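Local coordinates for protein sulfite reductase [ferredoxin] (Mycobacterium tuberculosis, PDB 1ZJ8) that catalyses the ferredoxin-dependent six-electron reduction of sulfite to sulfide, using a siroheme and a [4Fe-4S] cluster, at residues Arg217-Ala222 / Asn234-Ile239; Gly249-Val254 / Ala265-Ala270. All coordinates share one frame; numbering follows the deposited sequence.

Contact 1 (Arg217-Ala222 / Asn234-Ile239); sequences RKYKTA and NDVAFI. With SRM (siroheme), chain E.
Thr221 pairs with Val236 and Ala222 with Ala237 in two parallel strands, whose axes lie 4.9 Å apart and only 4° from each other. Backbone bonds join Val236 N to Lys220 O, Ala222 N to Val236 O, and Phe238 N to Ala222 O (2.9 Å). Just before the second strand, Asp235 turns OD2 to the N-H of Lys220. This hydrogen bond is modelled too short for its length to be trusted. The same oxygen forms a salt bridge with Arg301. With CG anti to the backbone N (chi1 -173°), the Tyr219 ring extends past Asp235 to Val236. Its plane is 7° from that of the Asp235 carboxylate, and Tyr219 CZ lies 3.7 Å from Val236 CG1. Thr221 and Val236 stand side by side. Trp281 of helix 277-291 meets both, and its NE1 is hydrogen-bonded to Thr221 OG1. On the other face, Ala222 CB packs 3.7 Å from Asn234 CG, while Asn234 OD1 is held by Arg141. Lys220, extended beyond CG, points NZ toward the siroheme. A weak hydrogen bond from NZ to O3C is modelled, but the place of NZ is unsure. Arg217 NH2 lies 3.1 Å from siroheme O4D. Lys218 also lies against the cofactor, though its modelled contact is too close to rely on. All three line the siroheme pocket; the two lysines are probably part of the cationic site for the substrate anion, as in related sulfite reductases.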
loop_
_atom_site.group_PDB
_atom_site.type_symbol
_atom_site.label_atom_id
_atom_site.label_comp_id
_atom_site.label_asym_id
_atom_site.label_seq_id
_atom_site.Cartn_x
_atom_site.Cartn_y
_atom_site.Cartn_z
ATOM N N ARG A 217 6.123 -4.623 15.382
ATOM C CA ARG A 217 5.394 -3.587 14.663
ATOM C C ARG A 217 4.515 -4.182 13.569
ATOM O O ARG A 217 4.266 -5.401 13.544
ATOM C CB ARG A 217 6.390 -2.601 14.056
ATOM C CG ARG A 217 6.423 -1.261 14.744
ATOM C CD ARG A 217 6.967 -0.198 13.786
ATOM N NE ARG A 217 6.629 1.155 14.204
ATOM C CZ ARG A 217 5.400 1.651 14.184
ATOM N NH1 ARG A 217 4.357 0.923 13.769
ATOM N NH2 ARG A 217 5.220 2.892 14.595
ATOM N N LYS A 218 4.030 -3.310 12.677
ATOM C CA LYS A 218 3.307 -3.735 11.481
ATOM C C LYS A 218 4.201 -4.600 10.583
ATOM O O LYS A 218 5.435 -4.444 10.572
ATOM C CB LYS A 218 2.752 -2.518 10.717
ATOM C CG LYS A 218 3.790 -1.590 10.102
ATOM C CD LYS A 218 3.168 -0.586 9.131
ATOM C CE LYS A 218 2.824 0.756 9.786
ATOM N NZ LYS A 218 2.065 1.651 8.846
ATOM N N TYR A 219 3.545 -5.490 9.832
ATOM C CA TYR A 219 4.194 -6.540 9.041
ATOM C C TYR A 219 3.491 -6.744 7.698
ATOM O O TYR A 219 2.345 -7.175 7.640
ATOM C CB TYR A 219 4.143 -7.837 9.824
ATOM C CG TYR A 219 4.908 -9.015 9.262
ATOM C CD1 TYR A 219 6.266 -9.108 9.424
ATOM C CD2 TYR A 219 4.251 -10.068 8.646
ATOM C CE1 TYR A 219 6.967 -10.201 8.962
ATOM C CE2 TYR A 219 4.944 -11.173 8.187
ATOM C CZ TYR A 219 6.313 -11.239 8.352
ATOM O OH TYR A 219 7.039 -12.329 7.909
ATOM N N LYS A 220 4.211 -6.452 6.625
ATOM C CA LYS A 220 3.652 -6.380 5.293
ATOM C C LYS A 220 4.164 -7.525 4.420
ATOM O O LYS A 220 5.383 -7.775 4.335
ATOM C CB LYS A 220 4.016 -5.031 4.651
ATOM C CG LYS A 220 3.217 -3.879 5.199
ATOM C CD LYS A 220 3.709 -2.527 4.696
ATOM C CE LYS A 220 2.759 -1.423 5.190
ATOM N NZ LYS A 220 3.292 -0.031 5.099
ATOM N N THR A 221 3.224 -8.159 3.724
ATOM C CA THR A 221 3.509 -9.346 2.951
ATOM C C THR A 221 3.016 -9.211 1.496
ATOM O O THR A 221 1.919 -8.675 1.230
ATOM C CB THR A 221 2.892 -10.580 3.642
ATOM O OG1 THR A 221 3.529 -10.772 4.912
ATOM C CG2 THR A 221 3.058 -11.836 2.808
ATOM N N ALA A 222 3.831 -9.726 0.569
ATOM C CA ALA A 222 3.469 -9.791 -0.831
ATOM C C ALA A 222 3.739 -11.181 -1.447
ATOM O O ALA A 222 4.840 -11.718 -1.317
ATOM C CB ALA A 222 4.220 -8.737 -1.567
ATOM N N ASN A 234 8.437 -4.808 0.834
ATOM C CA ASN A 234 7.611 -5.529 1.816
ATOM C C ASN A 234 8.516 -6.212 2.887
ATOM O O ASN A 234 9.687 -6.477 2.635
ATOM C CB ASN A 234 6.709 -6.560 1.085
ATOM C CG ASN A 234 5.446 -5.923 0.456
ATOM O OD1 ASN A 234 4.447 -5.743 1.130
ATOM N ND2 ASN A 234 5.483 -5.636 -0.846
ATOM N N ASP A 235 7.985 -6.463 4.079
ATOM C CA ASP A 235 8.747 -7.165 5.117
ATOM C C ASP A 235 9.122 -8.559 4.675
ATOM O O ASP A 235 10.178 -9.065 5.041
ATOM C CB ASP A 235 7.936 -7.288 6.400
ATOM C CG ASP A 235 7.654 -5.953 7.027
ATOM O OD1 ASP A 235 8.601 -5.369 7.608
ATOM O OD2 ASP A 235 6.493 -5.484 6.926
ATOM N N VAL A 236 8.235 -9.186 3.910
ATOM C CA VAL A 236 8.465 -10.545 3.407
ATOM C C VAL A 236 7.768 -10.710 2.051
ATOM O O VAL A 236 6.643 -10.257 1.870
ATOM C CB VAL A 236 7.988 -11.647 4.430
ATOM C CG1 VAL A 236 6.482 -11.594 4.662
ATOM C CG2 VAL A 236 8.401 -13.048 3.959
ATOM N N ALA A 237 8.443 -11.340 1.097
ATOM C CA ALA A 237 7.868 -11.516 -0.234
ATOM C C ALA A 237 8.166 -12.898 -0.829
ATOM O O ALA A 237 9.284 -13.421 -0.707
ATOM C CB ALA A 237 8.347 -10.418 -1.158
ATOM N N PHE A 238 7.144 -13.495 -1.440
ATOM C CA PHE A 238 7.294 -14.753 -2.167
ATOM C C PHE A 238 6.957 -14.469 -3.633
ATOM O O PHE A 238 5.794 -14.256 -3.980
ATOM C CB PHE A 238 6.357 -15.821 -1.599
ATOM C CG PHE A 238 6.637 -16.192 -0.164
ATOM C CD1 PHE A 238 6.230 -15.366 0.878
ATOM C CD2 PHE A 238 7.270 -17.387 0.145
ATOM C CE1 PHE A 238 6.474 -15.718 2.212
ATOM C CE2 PHE A 238 7.513 -17.746 1.458
ATOM C CZ PHE A 238 7.112 -16.908 2.498
ATOM N N ILE A 239 7.973 -14.434 -4.487
ATOM C CA ILE A 239 7.784 -14.027 -5.877
ATOM C C ILE A 239 8.157 -15.185 -6.795
ATOM O O ILE A 239 9.213 -15.770 -6.644
ATOM C CB ILE A 239 8.615 -12.752 -6.204
ATOM C CG1 ILE A 239 7.885 -11.426 -5.883
ATOM C CG2 ILE A 239 8.915 -12.697 -7.691
ATOM C CD1 ILE A 239 6.797 -11.438 -4.850
HETATM FE FE SRM E . 0.442 3.771 5.737
HETATM C CHA SRM E . 0.375 5.258 8.812
HETATM C CHB SRM E . -2.177 5.634 4.796
HETATM C CHC SRM E . 0.481 2.316 2.826
HETATM C CHD SRM E . 3.895 3.726 5.830
HETATM N NA SRM E . -0.796 5.021 6.688
HETATM C C1A SRM E . -0.752 5.420 7.978
HETATM C C2A SRM E . -2.017 6.062 8.456
HETATM C CMA SRM E . -2.848 5.052 9.185
HETATM C CDA SRM E . -1.771 7.327 9.231
HETATM C CEA SRM E . -1.892 7.319 10.722
HETATM O O3A SRM E . -1.126 6.603 11.374
HETATM O O4A SRM E . -2.745 8.010 11.297
HETATM C C3A SRM E . -2.637 6.433 7.152
HETATM C CAA SRM E . -4.118 6.261 7.098
HETATM C CBA SRM E . -4.640 7.602 7.543
HETATM C CCA SRM E . -5.942 7.914 6.881
HETATM O O1A SRM E . -6.091 7.624 5.674
HETATM O O2A SRM E . -6.851 8.439 7.568
HETATM C C4A SRM E . -1.852 5.647 6.158
HETATM N NB SRM E . -0.750 3.852 4.175
HETATM C C1B SRM E . -1.813 4.616 3.918
HETATM C C2B SRM E . -2.557 4.271 2.659
HETATM C CMB SRM E . -4.053 4.356 2.776
HETATM C CDB SRM E . -2.116 5.232 1.606
HETATM C CEB SRM E . -2.718 5.117 0.251
HETATM O O3B SRM E . -3.478 5.989 -0.222
HETATM O O4B SRM E . -2.438 4.106 -0.392
HETATM C C3B SRM E . -1.994 2.887 2.414
HETATM C CAB SRM E . -2.796 1.841 3.142
HETATM C CBB SRM E . -2.678 0.494 2.496
HETATM C CCB SRM E . -3.295 -0.558 3.372
HETATM O O1B SRM E . -4.404 -1.021 3.116
HETATM O O2B SRM E . -2.697 -1.004 4.346
HETATM C C4B SRM E . -0.692 2.995 3.160
HETATM N NC SRM E . 1.869 3.269 4.535
HETATM C C1C SRM E . 1.713 2.502 3.437
HETATM C C2C SRM E . 2.900 2.243 2.765
HETATM C CDC SRM E . 3.119 1.674 1.404
HETATM C CEC SRM E . 3.190 0.213 1.182
HETATM O O3C SRM E . 2.886 -0.576 2.105
HETATM O O4C SRM E . 3.576 -0.141 0.059
HETATM C C3C SRM E . 3.846 2.707 3.629
HETATM C CAC SRM E . 5.287 2.585 3.256
HETATM C CBC SRM E . 5.958 1.228 3.229
HETATM C CCC SRM E . 6.318 0.833 4.650
HETATM O O1C SRM E . 5.419 0.519 5.476
HETATM O O2C SRM E . 7.539 0.862 4.954
HETATM C C4C SRM E . 3.212 3.257 4.713
HETATM N ND SRM E . 1.822 4.057 7.190
HETATM C C1D SRM E . 3.135 4.162 6.930
HETATM C C2D SRM E . 3.757 4.846 7.992
HETATM C CAD SRM E . 5.208 4.618 8.375
HETATM C CBD SRM E . 5.522 3.583 9.410
HETATM C CCD SRM E . 6.923 3.184 9.774
HETATM O O1D SRM E . 7.262 2.008 9.511
HETATM O O2D SRM E . 7.718 3.999 10.315
HETATM C C3D SRM E . 2.758 5.147 8.903
HETATM C CDD SRM E . 2.980 5.460 10.358
HETATM C CED SRM E . 3.282 4.398 11.392
HETATM O O3D SRM E . 3.132 3.201 11.145
HETATM O O4D SRM E . 3.693 4.702 12.521
HETATM C C4D SRM E . 1.568 4.651 8.395
#

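Contact 2 (Gly249-Val254 / Ala265-Ala270); sequences GLDLWV and AQRVGA
Arg267 lays its CG over one face of the Trp253 indole, and its chain then bends to grip the carboxylate of Asp251. The setting is a beta hairpin, formed by strands 249-254 and 266-270. They are antiparallel but strongly splayed, at 137°. Trp253 and Arg267 form a non-hydrogen-bonded pair, with both side chains on the same face of the sheet. Arg267 CG sits over the six-membered ring of Trp253, 3.8 Å from its centroid, in a CH-pi contact. The chain then bends at chi3 (47°), which places NE beside Asp251. The guanidinium holds the acid side-on in a salt bridge. Arg267 NE meets Asp251 OD2 on its syn side, somewhat out of the carboxylate plane, at 2.7 Å. Arg267 NH2 meets Asp251 OD1 from above that plane at 3.1 Å. The two flat groups are turned 62° against each other. Trp253 NE1 also donates to Asp251 OD2, at 3.0 Å, and comes from the face opposite to Arg267 NE. The acid therefore ties the arginine and the indole together. Arg267 NH2 has a second acceptor in the carbonyl of Gly330.

On the other face, Leu252, Val254 and Val268 form an apolar cluster. Leu252 CG packs 3.7 Å from Val268 CG2, and the same methyl lies 4.1 Å from Val254 CB. Helix 277-291 meets Leu252 and Val254, and helix 311-323 meets Val254 and Val268. Val254 and Gln266 exchange two backbone hydrogen bonds. Leu252 O accepts from Val268 N, whereas Leu252 N donates to Ala270 O. Between those partners Gly269 has a positive phi, where a CB would press on the carbonyl O of Val268. At the CE3 edge of the indole, Ala265 O lies near the ring plane, 3.2 Å from Trp253 CE3.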
loop_
_atom_site.group_PDB
_atom_site.type_symbol
_atom_site.label_atom_id
_atom_site.label_comp_id
_atom_site.label_asym_id
_atom_site.label_seq_id
_atom_site.Cartn_x
_atom_site.Cartn_y
_atom_site.Cartn_z
ATOM N N GLY A 249 7.890 -22.182 -8.584
ATOM C CA GLY A 249 7.813 -22.006 -7.134
ATOM C C GLY A 249 8.107 -20.565 -6.774
ATOM O O GLY A 249 8.077 -19.692 -7.648
ATOM N N LEU A 250 8.419 -20.308 -5.509
ATOM C CA LEU A 250 8.512 -18.932 -5.050
ATOM C C LEU A 250 9.860 -18.594 -4.431
ATOM O O LEU A 250 10.313 -19.267 -3.509
ATOM C CB LEU A 250 7.360 -18.629 -4.081
ATOM C CG LEU A 250 6.001 -18.649 -4.808
ATOM C CD1 LEU A 250 5.360 -20.049 -4.849
ATOM C CD2 LEU A 250 5.053 -17.666 -4.180
ATOM N N ASP A 251 10.494 -17.549 -4.954
ATOM C CA ASP A 251 11.743 -17.041 -4.397
ATOM C C ASP A 251 11.432 -16.141 -3.182
ATOM O O ASP A 251 10.493 -15.346 -3.208
ATOM C CB ASP A 251 12.531 -16.308 -5.501
ATOM C CG ASP A 251 13.734 -15.566 -4.978
ATOM O OD1 ASP A 251 14.270 -15.966 -3.918
ATOM O OD2 ASP A 251 14.147 -14.570 -5.626
ATOM N N LEU A 252 12.208 -16.289 -2.113
ATOM C CA LEU A 252 11.901 -15.633 -0.845
ATOM C C LEU A 252 12.726 -14.378 -0.682
ATOM O O LEU A 252 13.949 -14.416 -0.815
ATOM C CB LEU A 252 12.173 -16.579 0.324
ATOM C CG LEU A 252 12.000 -16.049 1.752
ATOM C CD1 LEU A 252 10.664 -15.371 1.949
ATOM C CD2 LEU A 252 12.169 -17.163 2.788
ATOM N N TRP A 253 12.037 -13.267 -0.418
ATOM C CA TRP A 253 12.646 -11.986 -0.120
ATOM C C TRP A 253 12.232 -11.569 1.293
ATOM O O TRP A 253 11.118 -11.881 1.748
ATOM C CB TRP A 253 12.168 -10.931 -1.118
ATOM C CG TRP A 253 12.695 -11.088 -2.509
ATOM C CD1 TRP A 253 12.550 -12.155 -3.305
ATOM C CD2 TRP A 253 13.442 -10.121 -3.261
ATOM N NE1 TRP A 253 13.171 -11.938 -4.515
ATOM C CE2 TRP A 253 13.715 -10.691 -4.519
ATOM C CE3 TRP A 253 13.925 -8.835 -2.982
ATOM C CZ2 TRP A 253 14.437 -10.032 -5.513
ATOM C CZ3 TRP A 253 14.641 -8.166 -3.980
ATOM C CH2 TRP A 253 14.889 -8.774 -5.234
ATOM N N VAL A 254 13.122 -10.835 1.964
ATOM C CA VAL A 254 12.905 -10.388 3.326
ATOM C C VAL A 254 13.601 -9.034 3.551
ATOM O O VAL A 254 14.625 -8.738 2.903
ATOM C CB VAL A 254 13.418 -11.483 4.309
ATOM C CG1 VAL A 254 14.087 -10.888 5.546
ATOM C CG2 VAL A 254 12.273 -12.423 4.715
ATOM N N ALA A 265 14.304 -4.825 0.474
ATOM C CA ALA A 265 14.305 -6.224 0.877
ATOM C C ALA A 265 15.252 -7.013 -0.026
ATOM O O ALA A 265 15.453 -6.670 -1.190
ATOM C CB ALA A 265 12.879 -6.815 0.846
ATOM N N GLN A 266 15.838 -8.067 0.547
ATOM C CA GLN A 266 16.944 -8.809 -0.073
ATOM C C GLN A 266 16.650 -10.312 -0.141
ATOM O O GLN A 266 16.026 -10.872 0.752
ATOM C CB GLN A 266 18.216 -8.583 0.732
ATOM C CG GLN A 266 18.353 -7.163 1.287
ATOM C CD GLN A 266 19.400 -7.086 2.364
ATOM O OE1 GLN A 266 20.603 -7.278 2.103
ATOM N NE2 GLN A 266 18.951 -6.834 3.602
ATOM N N ARG A 267 17.132 -10.947 -1.204
ATOM C CA ARG A 267 16.940 -12.364 -1.426
ATOM C C ARG A 267 17.573 -13.228 -0.341
ATOM O O ARG A 267 18.758 -13.137 -0.058
ATOM C CB ARG A 267 17.561 -12.765 -2.762
ATOM C CG ARG A 267 16.949 -12.070 -3.952
ATOM C CD ARG A 267 17.109 -12.856 -5.233
ATOM N NE ARG A 267 16.747 -14.268 -5.047
ATOM C CZ ARG A 267 17.597 -15.296 -5.104
ATOM N NH1 ARG A 267 18.889 -15.108 -5.323
ATOM N NH2 ARG A 267 17.156 -16.533 -4.923
ATOM N N VAL A 268 16.777 -14.118 0.225
ATOM C CA VAL A 268 17.284 -15.110 1.154
ATOM C C VAL A 268 18.117 -16.168 0.404
ATOM O O VAL A 268 18.926 -16.872 1.013
ATOM C CB VAL A 268 16.117 -15.759 1.913
ATOM C CG1 VAL A 268 16.621 -16.865 2.841
ATOM C CG2 VAL A 268 15.327 -14.678 2.694
ATOM N N GLY A 269 17.912 -16.255 -0.915
ATOM C CA GLY A 269 18.601 -17.219 -1.777
ATOM C C GLY A 269 17.870 -18.548 -1.895
ATOM O O GLY A 269 18.466 -19.546 -2.330
ATOM N N ALA A 270 16.572 -18.538 -1.563
ATOM C CA ALA A 270 15.789 -19.753 -1.358
ATOM C C ALA A 270 14.665 -19.890 -2.374
ATOM O O ALA A 270 14.077 -18.887 -2.806
ATOM C CB ALA A 270 15.202 -19.765 0.055
#

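Both contacts belong to one mixed sheet, with their centres about 11 Å apart. They come in series along the chain: contact 1 closes before contact 2 opens. The strands run in chain order across the sheet, 219-224, 236-243, 249-254 and 266-272. Strands 236-243 and 249-254 are antiparallel neighbours and join the two contacts. Probable backbone hydrogen bonds link Ala237 O to Trp253 N and Ile239 O to Asp251 N, and Phe238 CB packs on Leu250 CD2. Helix 277-291 covers residues of both contacts on one side of the sheet. Contact 1 places basic side chains at the siroheme, while contact 2 continues the sheet away from the annotated sites.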